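Local coordinates for putative nisin-resistance protein (Streptococcus agalactiae 515, PDB 4Y68) that is a lipoprotein of peptidase family S41 that probably cleaves the lantibiotic nisin and so is thought to confer resistance to it, at residues Glu44-Tyr49 / Tyr184-Gly189; Pro217-Thr222 / Gln299-Trp304; Val243-Gln248 / Leu289-Thr294; Thr254-Thr259 / Leu270-Val275. All blocks are in the same frame, centred on the assembly; numbering follows the deposited sequence.

Interaction 1: residues Glu44-Tyr49 / Tyr184-Gly189; sequences EQRGLY and YTDKYG
Leu48 and Lys187 bring the two backbones closest, their CA atoms 5.2 Å apart, where the type I beta turn from Asp186 to Gly189 sits against the chain leaving helix 32-46. Lys187 does most of the gripping. Its chain runs out past the backbone of Gly47 and bends at chi3 (-62°), which carries NZ in between two carbonyls: it donates to Glu44 O at 2.8 Å and, in the carbonyl plane, to Gly47 O at 2.9 Å. Beside it the Tyr188 ring lies with one face against Lys187 CG, while its hydroxyl donates to Gln45 O at 2.8 Å and receives a bond from a water that also reaches Glu44 O. Three main-chain carbonyls, of Glu44, Gln45 and Gly47, where the chain leaves helix 32-46, are thus taken up by side chains of the turn. A salt bridge adds to these bonds. Arg46 NH1 points its N-H almost straight (167°) at Asp186 OD2, 3.2 Å away, in the guanidinium plane but from above the carboxylate, the two planes being 69° apart. Both charges are shared: Arg46 NH2 also pairs with Glu258, and Asp186 OD2 accepts from Asn190. Another water joins Arg46 O to Lys187 N. Side chains from the turn that links strands 180-185 and 191-195 satisfy carbonyls where the helix gives way to loop, a tertiary contact between helix terminus and beta hairpin.

Interaction 2: residues Pro217-Thr222 / Gln299-Trp304; sequences PIAIIT and QESQSW
Trp304 lays the six-membered part of its indole beside the backbone of strand 218-222, CZ3 coming within 3.4 Å of Ile218 O and CE3 within 4.0 Å of Ala219 CB. This is helix-on-sheet packing of an alpha/beta fold: helix 297-308 lies along strand 218-222, an inner strand of the mixed sheet, running nearly antiparallel to it. The axes of the two short segments pass 8.8 Å apart at 171°. So close an approach suits the small residues at the middle, where Ala219 and Ser301 face each other with CA atoms 6.0 Å apart. One turn further along the helix, Trp304 lies by the start of the strand, and CG opposite the backbone N (chi1 177°) turns the ring onto it. The ring presents its edge to Ala219 N, and CH2 reaches Pro217 CB more loosely, at 4.4 Å. Phe246 and Lys244 of the neighbouring strand continue the surface against which the helix rests. Contact between the segments is by van der Waals packing, even where a hydroxyl takes part: Ser301 OG sits over apolar carbons, 3.5 Å from Ala219 CB and 3.8 Å from Ile221 CG1.

Interaction 3: residues Val243-Gln248 / Leu289-Thr294; sequences VKSFGQ and LPDQVT
Asp291 and Ser245 hold each other by a reciprocal pair of bonds between side chain and main chain. Asp291 N donates to Ser245 OG at 2.7 Å, and Ser245 N donates to Asp291 OD2 at 3.0 Å, meeting that oxygen from above the carboxylate plane. The serine hydroxyl is tucked between its own backbone N and carbonyl carbon (chi1 66°), the position that turns OG to the amide of Asp291 and also lays it near Pro290 CA. From here the parallel ladder takes over: Gln292 N bonds to Ser245 O at 3.1 Å, Gly247 N to Gln292 O, and Thr294 N to Gly247 O at 2.9 Å. The last carbonyl is also approached by Val293 CA, a CA-H...O contact. Farther out, Phe246 and Gln292 lie on one face of the sheet, with Gln292 CG 3.7 Å from Phe246 CD2 and the ring and amide planes 61° apart; the amide end goes on to Glu300 of helix 297-308, which also binds Thr294 OG1. The Pro290 ring packs alongside the backbone of Gly247 and Gln248, its CG 3.6 Å from Gly247 O. Gly247 adopts backbone angles that by themselves call for glycine. Strand 292-293 is the outermost strand of the mixed sheet at this side, and the serine-aspartate exchange carries its pairing with strand 243-247 beyond the two regular bridges, next to Pro290, which has no N-H to give.

Interaction 4: residues Thr254-Thr259 / Leu270-Val275; sequences TTVNET and LTTGIV
Val256 O receives two backbone donors, Thr272 N at 2.9 Å and nearly straight (173°), and Gly273 N more weakly at 3.3 Å. Val256 N returns a bond to Gly273 O, while Glu258 and Leu270 close a regular hydrogen-bonded pair, each N to the other's O at 2.8 Å. Among the side chains, Thr271 OG1 donates to Asn257 OD1 at 2.7 Å. With its hydroxyl set opposite the carbonyl carbon (chi1 -57°), Thr271 reaches the asparagine oxygen on the face that these two residues share, where Ser91 is another partner of the hydroxyl and His90 O takes the Asn257 ND2 group. The two strands form a beta hairpin, 256-261 with 267-276, inside the antiparallel sheet, and the register slips by one between Val256 and Asn257. Thr272 and Gly273 both face Val256, a classic beta bulge. Packing adds to this. Thr271 CG2 presses on Thr255 at about a right angle, 3.4 Å from its CB and tighter than a usual carbon contact, and elsewhere Val256 CG2 meets Val275 CG2 at 3.9 Å. Farther along, the extended Glu258 chain passes across Thr272, its CG 3.2 Å from Thr272 OG1, before its carboxylate pairs with Arg46 from helix 32-46.

How the interactions relate
The four contacts form two groups in space, one on each sheet. Interactions 2 and 3 touch, their centres 8 Å apart, and both build on the mixed sheet: one is a buried seating of helix 297-308 by van der Waals packing, the other a polar, partly exposed strand edge, and Phe246 and Glu300 tie them together. Interactions 1 and 4 also touch, with centres 8 Å apart, and share the antiparallel sheet, linked by the Arg46-Glu258 salt bridge and the probable Thr185-Ile274 backbone bond. Interaction 4 is buried near the centre of the chain; interaction 1, farther out and partly exposed, relies on side chains bonded to main-chain carbonyls, with a salt bridge and bridging waters. Interactions 1 and 2 sit on opposite sides of the chain's centre.

Interaction 1: residues Glu44-Tyr49 / Tyr184-Gly189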
loop_
_atom_site.group_PDB
_atom_site.type_symbol
_atom_site.label_atom_id
_atom_site.label_comp_id
_atom_site.label_asym_id
_atom_site.label_seq_id
_atom_site.Cartn_x
_atom_site.Cartn_y
_atom_site.Cartn_z
ATOM N N GLU A 44 18.631 9.909 -3.388
ATOM C CA GLU A 44 19.574 9.504 -4.417
ATOM C C GLU A 44 19.867 7.989 -4.345
ATOM O O GLU A 44 19.990 7.310 -5.378
ATOM C CB GLU A 44 20.882 10.316 -4.325
ATOM C CG GLU A 44 21.919 9.857 -5.336
ATOM C CD GLU A 44 22.851 10.960 -5.875
ATOM O OE1 GLU A 44 22.564 12.188 -5.774
ATOM O OE2 GLU A 44 23.897 10.575 -6.439
ATOM N N GLN A 45 19.948 7.447 -3.138
ATOM C CA GLN A 45 20.350 6.045 -2.981
ATOM C C GLN A 45 19.284 5.051 -3.488
ATOM O O GLN A 45 19.629 3.979 -3.998
ATOM C CB GLN A 45 20.698 5.749 -1.502
ATOM C CG GLN A 45 20.987 4.252 -1.182
ATOM C CD GLN A 45 21.159 3.935 0.332
ATOM O OE1 GLN A 45 20.243 4.127 1.139
ATOM N NE2 GLN A 45 22.342 3.443 0.703
ATOM N N ARG A 46 17.999 5.389 -3.366
ATOM C CA ARG A 46 16.955 4.384 -3.616
ATOM C C ARG A 46 15.811 4.840 -4.530
ATOM O O ARG A 46 15.079 4.000 -5.070
ATOM C CB ARG A 46 16.359 3.902 -2.285
ATOM C CG ARG A 46 17.324 3.174 -1.337
ATOM C CD ARG A 46 17.737 1.791 -1.885
ATOM N NE ARG A 46 16.588 0.909 -2.145
ATOM C CZ ARG A 46 16.588 -0.095 -3.025
ATOM N NH1 ARG A 46 17.677 -0.343 -3.752
ATOM N NH2 ARG A 46 15.492 -0.841 -3.195
ATOM N N GLY A 47 15.648 6.150 -4.694
ATOM C CA GLY A 47 14.564 6.688 -5.507
ATOM C C GLY A 47 14.686 6.238 -6.951
ATOM O O GLY A 47 15.795 6.135 -7.471
ATOM N N LEU A 48 13.562 5.971 -7.608
ATOM C CA LEU A 48 13.598 5.442 -8.976
ATOM C C LEU A 48 14.224 6.378 -10.005
ATOM O O LEU A 48 14.838 5.907 -10.959
ATOM C CB LEU A 48 12.191 5.079 -9.449
ATOM C CG LEU A 48 11.592 3.826 -8.814
ATOM C CD1 LEU A 48 10.150 3.732 -9.218
ATOM C CD2 LEU A 48 12.356 2.587 -9.289
ATOM N N TYR A 49 14.066 7.688 -9.788
ATOM C CA TYR A 49 14.323 8.719 -10.787
ATOM C C TYR A 49 15.477 9.655 -10.418
ATOM O O TYR A 49 15.732 10.634 -11.111
ATOM C CB TYR A 49 13.053 9.552 -11.003
ATOM C CG TYR A 49 11.857 8.683 -11.231
ATOM C CD1 TYR A 49 10.836 8.614 -10.297
ATOM C CD2 TYR A 49 11.760 7.895 -12.385
ATOM C CE1 TYR A 49 9.726 7.791 -10.512
ATOM C CE2 TYR A 49 10.668 7.071 -12.605
ATOM C CZ TYR A 49 9.655 7.028 -11.665
ATOM O OH TYR A 49 8.586 6.216 -11.882
ATOM N N TYR A 184 8.488 -6.761 -7.759
ATOM C CA TYR A 184 8.900 -5.374 -7.865
ATOM C C TYR A 184 10.399 -5.301 -8.163
ATOM O O TYR A 184 11.183 -6.138 -7.710
ATOM C CB TYR A 184 8.520 -4.589 -6.592
ATOM C CG TYR A 184 9.181 -5.063 -5.324
ATOM C CD1 TYR A 184 8.809 -6.269 -4.724
ATOM C CD2 TYR A 184 10.171 -4.304 -4.714
ATOM C CE1 TYR A 184 9.425 -6.708 -3.542
ATOM C CE2 TYR A 184 10.789 -4.727 -3.549
ATOM C CZ TYR A 184 10.419 -5.930 -2.968
ATOM O OH TYR A 184 11.036 -6.333 -1.810
ATOM N N THR A 185 10.788 -4.307 -8.952
ATOM C CA THR A 185 12.183 -4.141 -9.368
ATOM C C THR A 185 12.722 -2.767 -8.987
ATOM O O THR A 185 12.041 -1.775 -9.220
ATOM C CB THR A 185 12.310 -4.324 -10.898
ATOM O OG1 THR A 185 11.752 -5.588 -11.264
ATOM C CG2 THR A 185 13.785 -4.215 -11.366
ATOM N N ASP A 186 13.929 -2.694 -8.422
ATOM C CA ASP A 186 14.464 -1.388 -8.002
ATOM C C ASP A 186 15.272 -0.688 -9.104
ATOM O O ASP A 186 15.399 -1.202 -10.209
ATOM C CB ASP A 186 15.313 -1.515 -6.724
ATOM C CG ASP A 186 16.622 -2.281 -6.916
ATOM O OD1 ASP A 186 17.100 -2.510 -8.051
ATOM O OD2 ASP A 186 17.200 -2.642 -5.870
ATOM N N LYS A 187 15.821 0.480 -8.801
ATOM C CA LYS A 187 16.572 1.246 -9.808
ATOM C C LYS A 187 17.835 0.517 -10.267
ATOM O O LYS A 187 18.340 0.792 -11.350
ATOM C CB LYS A 187 16.942 2.638 -9.269
ATOM C CG LYS A 187 17.940 2.591 -8.132
ATOM C CD LYS A 187 18.109 3.952 -7.425
ATOM C CE LYS A 187 18.634 5.023 -8.361
ATOM N NZ LYS A 187 18.639 6.378 -7.685
ATOM N N TYR A 188 18.340 -0.421 -9.462
ATOM C CA TYR A 188 19.541 -1.165 -9.841
ATOM C C TYR A 188 19.201 -2.440 -10.627
ATOM O O TYR A 188 20.071 -3.240 -10.957
ATOM C CB TYR A 188 20.385 -1.472 -8.594
ATOM C CG TYR A 188 20.726 -0.186 -7.861
ATOM C CD1 TYR A 188 21.738 0.663 -8.330
ATOM C CD2 TYR A 188 20.006 0.212 -6.746
ATOM C CE1 TYR A 188 22.038 1.871 -7.675
ATOM C CE2 TYR A 188 20.285 1.414 -6.098
ATOM C CZ TYR A 188 21.306 2.240 -6.558
ATOM O OH TYR A 188 21.576 3.445 -5.918
ATOM N N GLY A 189 17.928 -2.610 -10.958
ATOM C CA GLY A 189 17.515 -3.773 -11.720
ATOM C C GLY A 189 17.356 -5.045 -10.904
ATOM O O GLY A 189 17.210 -6.108 -11.474
HETATM O O HOH W 1 22.569 5.805 -6.745
HETATM O O HOH W 2 15.390 1.551 -6.270
HETATM O O HOH W 3 14.360 -3.406 -4.019
#

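Interaction 2: residues Pro217-Thr222 / Gln299-Trp304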
loop_
_atom_site.group_PDB
_atom_site.type_symbol
_atom_site.label_atom_id
_atom_site.label_comp_id
_atom_site.label_asym_id
_atom_site.label_seq_id
_atom_site.Cartn_x
_atom_site.Cartn_y
_atom_site.Cartn_z
ATOM N N PRO A 217 -16.328 -17.901 -5.893
ATOM C CA PRO A 217 -16.278 -16.724 -6.761
ATOM C C PRO A 217 -16.083 -15.470 -5.929
ATOM O O PRO A 217 -16.731 -15.314 -4.893
ATOM C CB PRO A 217 -17.646 -16.712 -7.437
ATOM C CG PRO A 217 -18.119 -18.146 -7.339
ATOM C CD PRO A 217 -17.568 -18.671 -6.052
ATOM N N ILE A 218 -15.191 -14.598 -6.372
ATOM C CA ILE A 218 -14.917 -13.369 -5.656
ATOM C C ILE A 218 -15.057 -12.191 -6.606
ATOM O O ILE A 218 -14.419 -12.158 -7.667
ATOM C CB ILE A 218 -13.513 -13.369 -5.040
ATOM C CG1 ILE A 218 -13.419 -14.382 -3.894
ATOM C CG2 ILE A 218 -13.142 -11.966 -4.543
ATOM C CD1 ILE A 218 -11.999 -14.648 -3.428
ATOM N N ALA A 219 -15.894 -11.226 -6.229
ATOM C CA ALA A 219 -15.966 -9.976 -6.968
ATOM C C ALA A 219 -15.253 -8.870 -6.188
ATOM O O ALA A 219 -15.494 -8.678 -4.999
ATOM C CB ALA A 219 -17.405 -9.598 -7.244
ATOM N N ILE A 220 -14.373 -8.148 -6.860
ATOM C CA ILE A 220 -13.632 -7.079 -6.213
ATOM C C ILE A 220 -14.021 -5.721 -6.767
ATOM O O ILE A 220 -13.993 -5.515 -7.969
ATOM C CB ILE A 220 -12.110 -7.245 -6.390
ATOM C CG1 ILE A 220 -11.640 -8.588 -5.849
ATOM C CG2 ILE A 220 -11.381 -6.161 -5.651
ATOM C CD1 ILE A 220 -10.174 -8.772 -5.993
ATOM N N ILE A 221 -14.346 -4.781 -5.890
ATOM C CA ILE A 221 -14.747 -3.452 -6.347
ATOM C C ILE A 221 -13.667 -2.416 -6.038
ATOM O O ILE A 221 -13.093 -2.406 -4.942
ATOM C CB ILE A 221 -16.092 -3.020 -5.702
ATOM C CG1 ILE A 221 -17.180 -4.029 -6.039
ATOM C CG2 ILE A 221 -16.487 -1.600 -6.135
ATOM C CD1 ILE A 221 -18.538 -3.734 -5.375
ATOM N N THR A 222 -13.374 -1.569 -7.018
ATOM C CA THR A 222 -12.412 -0.495 -6.861
ATOM C C THR A 222 -13.032 0.801 -7.375
ATOM O O THR A 222 -13.932 0.767 -8.210
ATOM C CB THR A 222 -11.108 -0.789 -7.635
ATOM O OG1 THR A 222 -11.369 -0.811 -9.043
ATOM C CG2 THR A 222 -10.506 -2.136 -7.225
ATOM N N GLN A 299 -24.153 -3.576 -8.166
ATOM C CA GLN A 299 -25.227 -4.209 -8.917
ATOM C C GLN A 299 -24.643 -5.300 -9.824
ATOM O O GLN A 299 -25.025 -6.462 -9.753
ATOM C CB GLN A 299 -25.998 -3.160 -9.733
ATOM C CG GLN A 299 -27.132 -3.732 -10.579
ATOM C CD GLN A 299 -27.873 -2.672 -11.405
ATOM O OE1 GLN A 299 -27.425 -2.275 -12.487
ATOM N NE2 GLN A 299 -29.012 -2.223 -10.897
ATOM N N GLU A 300 -23.688 -4.912 -10.659
ATOM C CA GLU A 300 -23.147 -5.826 -11.647
ATOM C C GLU A 300 -22.387 -6.958 -10.968
ATOM O O GLU A 300 -22.410 -8.087 -11.449
ATOM C CB GLU A 300 -22.275 -5.057 -12.633
ATOM C CG GLU A 300 -23.062 -3.912 -13.325
ATOM C CD GLU A 300 -22.427 -3.411 -14.614
ATOM O OE1 GLU A 300 -21.524 -4.114 -15.145
ATOM O OE2 GLU A 300 -22.832 -2.313 -15.094
ATOM N N SER A 301 -21.746 -6.650 -9.839
ATOM C CA SER A 301 -21.082 -7.644 -8.984
ATOM C C SER A 301 -21.971 -8.794 -8.527
ATOM O O SER A 301 -21.577 -9.959 -8.578
ATOM C CB SER A 301 -20.540 -6.977 -7.719
ATOM O OG SER A 301 -19.191 -6.640 -7.854
ATOM N N GLN A 302 -23.141 -8.452 -8.003
ATOM C CA GLN A 302 -24.052 -9.467 -7.491
ATOM C C GLN A 302 -24.534 -10.357 -8.625
ATOM O O GLN A 302 -24.542 -11.573 -8.501
ATOM C CB GLN A 302 -25.247 -8.832 -6.787
ATOM C CG GLN A 302 -24.917 -8.136 -5.510
ATOM C CD GLN A 302 -26.096 -7.332 -4.996
ATOM O OE1 GLN A 302 -26.938 -7.843 -4.253
ATOM N NE2 GLN A 302 -26.177 -6.073 -5.409
ATOM N N SER A 303 -24.923 -9.741 -9.736
ATOM C CA SER A 303 -25.414 -10.508 -10.862
ATOM C C SER A 303 -24.338 -11.467 -11.336
ATOM O O SER A 303 -24.616 -12.644 -11.558
ATOM C CB SER A 303 -25.862 -9.602 -12.005
ATOM O OG SER A 303 -24.745 -9.116 -12.705
ATOM N N TRP A 304 -23.107 -10.978 -11.468
ATOM C CA TRP A 304 -22.012 -11.850 -11.877
ATOM C C TRP A 304 -21.883 -12.990 -10.884
ATOM O O TRP A 304 -21.773 -14.146 -11.281
ATOM C CB TRP A 304 -20.686 -11.093 -11.991
ATOM C CG TRP A 304 -19.562 -12.004 -12.334
ATOM C CD1 TRP A 304 -19.326 -12.587 -13.547
ATOM C CD2 TRP A 304 -18.526 -12.477 -11.453
ATOM N NE1 TRP A 304 -18.201 -13.377 -13.482
ATOM C CE2 TRP A 304 -17.691 -13.331 -12.210
ATOM C CE3 TRP A 304 -18.220 -12.254 -10.101
ATOM C CZ2 TRP A 304 -16.571 -13.969 -11.663
ATOM C CZ3 TRP A 304 -17.101 -12.886 -9.556
ATOM C CH2 TRP A 304 -16.294 -13.740 -10.341
#

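Interaction 3: residues Val243-Gln248 / Leu289-Thr294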
loop_
_atom_site.group_PDB
_atom_site.type_symbol
_atom_site.label_atom_id
_atom_site.label_comp_id
_atom_site.label_asym_id
_atom_site.label_seq_id
_atom_site.Cartn_x
_atom_site.Cartn_y
_atom_site.Cartn_z
ATOM N N VAL A 243 -11.814 -15.011 -9.600
ATOM C CA VAL A 243 -11.920 -13.602 -9.244
ATOM C C VAL A 243 -12.247 -12.755 -10.454
ATOM O O VAL A 243 -11.799 -13.051 -11.549
ATOM C CB VAL A 243 -10.613 -13.075 -8.611
ATOM C CG1 VAL A 243 -10.712 -11.572 -8.368
ATOM C CG2 VAL A 243 -10.296 -13.838 -7.324
ATOM N N LYS A 244 -13.055 -11.715 -10.253
ATOM C CA LYS A 244 -13.348 -10.729 -11.295
ATOM C C LYS A 244 -13.581 -9.355 -10.652
ATOM O O LYS A 244 -14.131 -9.264 -9.560
ATOM C CB LYS A 244 -14.575 -11.156 -12.121
ATOM C CG LYS A 244 -14.872 -10.235 -13.295
ATOM C CD LYS A 244 -16.079 -10.700 -14.116
ATOM C CE LYS A 244 -16.278 -9.826 -15.348
ATOM N NZ LYS A 244 -17.507 -10.223 -16.075
ATOM N N SER A 245 -13.182 -8.284 -11.322
ATOM C CA SER A 245 -13.253 -6.973 -10.696
ATOM C C SER A 245 -14.170 -6.023 -11.448
ATOM O O SER A 245 -14.262 -6.110 -12.672
ATOM C CB SER A 245 -11.854 -6.367 -10.594
ATOM O OG SER A 245 -11.352 -6.105 -11.895
ATOM N N PHE A 246 -14.805 -5.100 -10.704
ATOM C CA PHE A 246 -15.816 -4.159 -11.213
ATOM C C PHE A 246 -15.571 -2.765 -10.689
ATOM O O PHE A 246 -15.081 -2.596 -9.577
ATOM C CB PHE A 246 -17.229 -4.578 -10.787
ATOM C CG PHE A 246 -17.598 -5.988 -11.163
ATOM C CD1 PHE A 246 -17.136 -7.061 -10.421
ATOM C CD2 PHE A 246 -18.430 -6.236 -12.241
ATOM C CE1 PHE A 246 -17.485 -8.363 -10.769
ATOM C CE2 PHE A 246 -18.777 -7.540 -12.589
ATOM C CZ PHE A 246 -18.294 -8.596 -11.845
ATOM N N GLY A 247 -15.951 -1.755 -11.454
ATOM C CA GLY A 247 -15.893 -0.394 -10.949
ATOM C C GLY A 247 -15.106 0.537 -11.849
ATOM O O GLY A 247 -15.300 0.548 -13.059
ATOM N N GLN A 248 -14.224 1.337 -11.269
ATOM C CA GLN A 248 -13.414 2.229 -12.095
ATOM C C GLN A 248 -11.937 2.010 -11.870
ATOM O O GLN A 248 -11.539 1.367 -10.902
ATOM C CB GLN A 248 -13.774 3.681 -11.817
ATOM C CG GLN A 248 -15.215 3.960 -12.167
ATOM C CD GLN A 248 -15.874 4.852 -11.155
ATOM O OE1 GLN A 248 -15.495 6.023 -11.003
ATOM N NE2 GLN A 248 -16.854 4.300 -10.425
ATOM N N LEU A 289 -7.074 -1.166 -14.355
ATOM C CA LEU A 289 -8.403 -1.333 -14.943
ATOM C C LEU A 289 -9.118 -2.541 -14.352
ATOM O O LEU A 289 -8.585 -3.638 -14.380
ATOM C CB LEU A 289 -8.314 -1.521 -16.465
ATOM C CG LEU A 289 -8.165 -0.302 -17.367
ATOM C CD1 LEU A 289 -9.539 0.162 -17.839
ATOM C CD2 LEU A 289 -7.453 0.801 -16.626
ATOM N N PRO A 290 -10.326 -2.349 -13.813
ATOM C CA PRO A 290 -11.091 -3.529 -13.418
ATOM C C PRO A 290 -11.520 -4.294 -14.659
ATOM O O PRO A 290 -11.485 -3.702 -15.729
ATOM C CB PRO A 290 -12.296 -2.947 -12.674
ATOM C CG PRO A 290 -12.420 -1.558 -13.178
ATOM C CD PRO A 290 -11.013 -1.096 -13.464
ATOM N N ASP A 291 -11.894 -5.565 -14.524
ATOM C CA ASP A 291 -12.318 -6.364 -15.679
ATOM C C ASP A 291 -13.528 -5.741 -16.376
ATOM O O ASP A 291 -13.672 -5.806 -17.602
ATOM C CB ASP A 291 -12.659 -7.793 -15.248
ATOM C CG ASP A 291 -11.488 -8.499 -14.602
ATOM O OD1 ASP A 291 -10.331 -8.202 -14.979
ATOM O OD2 ASP A 291 -11.724 -9.346 -13.716
ATOM N N GLN A 292 -14.391 -5.128 -15.577
ATOM C CA GLN A 292 -15.683 -4.648 -16.043
ATOM C C GLN A 292 -15.900 -3.225 -15.517
ATOM O O GLN A 292 -16.231 -3.024 -14.352
ATOM C CB GLN A 292 -16.776 -5.617 -15.575
ATOM C CG GLN A 292 -18.210 -5.127 -15.722
ATOM C CD GLN A 292 -18.636 -4.921 -17.164
ATOM O OE1 GLN A 292 -18.038 -5.471 -18.091
ATOM N NE2 GLN A 292 -19.674 -4.113 -17.361
ATOM N N VAL A 293 -15.656 -2.231 -16.362
ATOM C CA VAL A 293 -15.768 -0.838 -15.964
ATOM C C VAL A 293 -17.249 -0.434 -15.862
ATOM O O VAL A 293 -18.026 -0.720 -16.748
ATOM C CB VAL A 293 -15.036 0.063 -16.955
ATOM C CG1 VAL A 293 -15.422 1.488 -16.744
ATOM C CG2 VAL A 293 -13.515 -0.106 -16.821
ATOM N N THR A 294 -17.642 0.206 -14.768
ATOM C CA THR A 294 -19.040 0.537 -14.552
ATOM C C THR A 294 -19.212 1.476 -13.373
ATOM O O THR A 294 -18.367 1.531 -12.481
ATOM C CB THR A 294 -19.904 -0.728 -14.303
ATOM O OG1 THR A 294 -21.252 -0.334 -14.034
ATOM C CG2 THR A 294 -19.378 -1.527 -13.109
#

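Interaction 4: residues Thr254-Thr259 / Leu270-Val275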
loop_
_atom_site.group_PDB
_atom_site.type_symbol
_atom_site.label_atom_id
_atom_site.label_comp_id
_atom_site.label_asym_id
_atom_site.label_seq_id
_atom_site.Cartn_x
_atom_site.Cartn_y
_atom_site.Cartn_z
ATOM N N THR A 254 0.700 2.576 -8.121
ATOM C CA THR A 254 1.242 1.241 -8.184
ATOM C C THR A 254 2.764 1.348 -8.255
ATOM O O THR A 254 3.372 1.154 -9.304
ATOM C CB THR A 254 0.670 0.442 -9.388
ATOM O OG1 THR A 254 0.576 1.296 -10.541
ATOM C CG2 THR A 254 -0.741 -0.075 -9.057
ATOM N N THR A 255 3.366 1.697 -7.121
ATOM C CA THR A 255 4.796 1.521 -6.932
ATOM C C THR A 255 5.048 1.135 -5.490
ATOM O O THR A 255 4.289 1.510 -4.586
ATOM C CB THR A 255 5.615 2.783 -7.289
ATOM O OG1 THR A 255 4.994 3.951 -6.722
ATOM C CG2 THR A 255 5.710 2.938 -8.801
ATOM N N VAL A 256 6.115 0.375 -5.271
ATOM C CA VAL A 256 6.528 0.055 -3.912
ATOM C C VAL A 256 7.310 1.221 -3.279
ATOM O O VAL A 256 8.208 1.807 -3.900
ATOM C CB VAL A 256 7.362 -1.239 -3.907
ATOM C CG1 VAL A 256 8.143 -1.381 -2.597
ATOM C CG2 VAL A 256 6.450 -2.449 -4.153
ATOM N N ASN A 257 6.950 1.591 -2.056
ATOM C CA ASN A 257 7.747 2.539 -1.280
ATOM C C ASN A 257 8.514 1.877 -0.149
ATOM O O ASN A 257 8.116 0.824 0.363
ATOM C CB ASN A 257 6.876 3.637 -0.668
ATOM C CG ASN A 257 6.281 4.563 -1.708
ATOM O OD1 ASN A 257 6.716 4.589 -2.862
ATOM N ND2 ASN A 257 5.265 5.328 -1.299
ATOM N N GLU A 258 9.615 2.511 0.234
ATOM C CA GLU A 258 10.311 2.166 1.462
ATOM C C GLU A 258 10.236 3.408 2.336
ATOM O O GLU A 258 10.265 4.530 1.822
ATOM C CB GLU A 258 11.753 1.735 1.191
ATOM C CG GLU A 258 11.867 0.578 0.178
ATOM C CD GLU A 258 13.312 0.253 -0.238
ATOM O OE1 GLU A 258 14.240 0.972 0.177
ATOM O OE2 GLU A 258 13.522 -0.728 -0.995
ATOM N N THR A 259 10.092 3.225 3.646
ATOM C CA THR A 259 9.845 4.365 4.508
ATOM C C THR A 259 10.970 4.493 5.517
ATOM O O THR A 259 11.341 3.518 6.165
ATOM C CB THR A 259 8.481 4.243 5.223
ATOM O OG1 THR A 259 7.431 4.259 4.245
ATOM C CG2 THR A 259 8.273 5.408 6.189
ATOM N N LEU A 270 9.637 6.829 0.352
ATOM C CA LEU A 270 10.422 6.903 -0.889
ATOM C C LEU A 270 10.103 5.771 -1.871
ATOM O O LEU A 270 10.132 4.597 -1.498
ATOM C CB LEU A 270 11.922 6.886 -0.550
ATOM C CG LEU A 270 12.918 7.028 -1.699
ATOM C CD1 LEU A 270 12.618 8.301 -2.491
ATOM C CD2 LEU A 270 14.343 7.077 -1.160
ATOM N N THR A 271 9.825 6.112 -3.129
ATOM C CA THR A 271 9.469 5.095 -4.110
ATOM C C THR A 271 10.716 4.396 -4.617
ATOM O O THR A 271 11.671 5.050 -5.045
ATOM C CB THR A 271 8.694 5.711 -5.277
ATOM O OG1 THR A 271 7.528 6.365 -4.763
ATOM C CG2 THR A 271 8.287 4.646 -6.271
ATOM N N THR A 272 10.732 3.073 -4.560
ATOM C CA THR A 272 11.961 2.341 -4.852
ATOM C C THR A 272 11.746 1.190 -5.822
ATOM O O THR A 272 12.694 0.594 -6.294
ATOM C CB THR A 272 12.575 1.786 -3.565
ATOM O OG1 THR A 272 11.631 0.901 -2.951
ATOM C CG2 THR A 272 12.877 2.922 -2.602
ATOM N N GLY A 273 10.491 0.892 -6.125
ATOM C CA GLY A 273 10.174 -0.272 -6.927
ATOM C C GLY A 273 9.037 -0.088 -7.924
ATOM O O GLY A 273 7.966 0.434 -7.599
ATOM N N ILE A 274 9.313 -0.482 -9.158
ATOM C CA ILE A 274 8.302 -0.649 -10.189
ATOM C C ILE A 274 7.675 -1.995 -9.949
ATOM O O ILE A 274 8.311 -2.858 -9.342
ATOM C CB ILE A 274 8.917 -0.571 -11.603
ATOM C CG1 ILE A 274 8.987 0.881 -12.036
ATOM C CG2 ILE A 274 8.084 -1.331 -12.613
ATOM C CD1 ILE A 274 9.942 1.640 -11.261
ATOM N N VAL A 275 6.451 -2.194 -10.421
ATOM C CA VAL A 275 5.655 -3.349 -10.016
ATOM C C VAL A 275 5.155 -4.179 -11.213
ATOM O O VAL A 275 4.837 -3.639 -12.278
ATOM C CB VAL A 275 4.454 -2.880 -9.154
ATOM C CG1 VAL A 275 3.360 -3.914 -9.121
ATOM C CG2 VAL A 275 4.909 -2.551 -7.719
#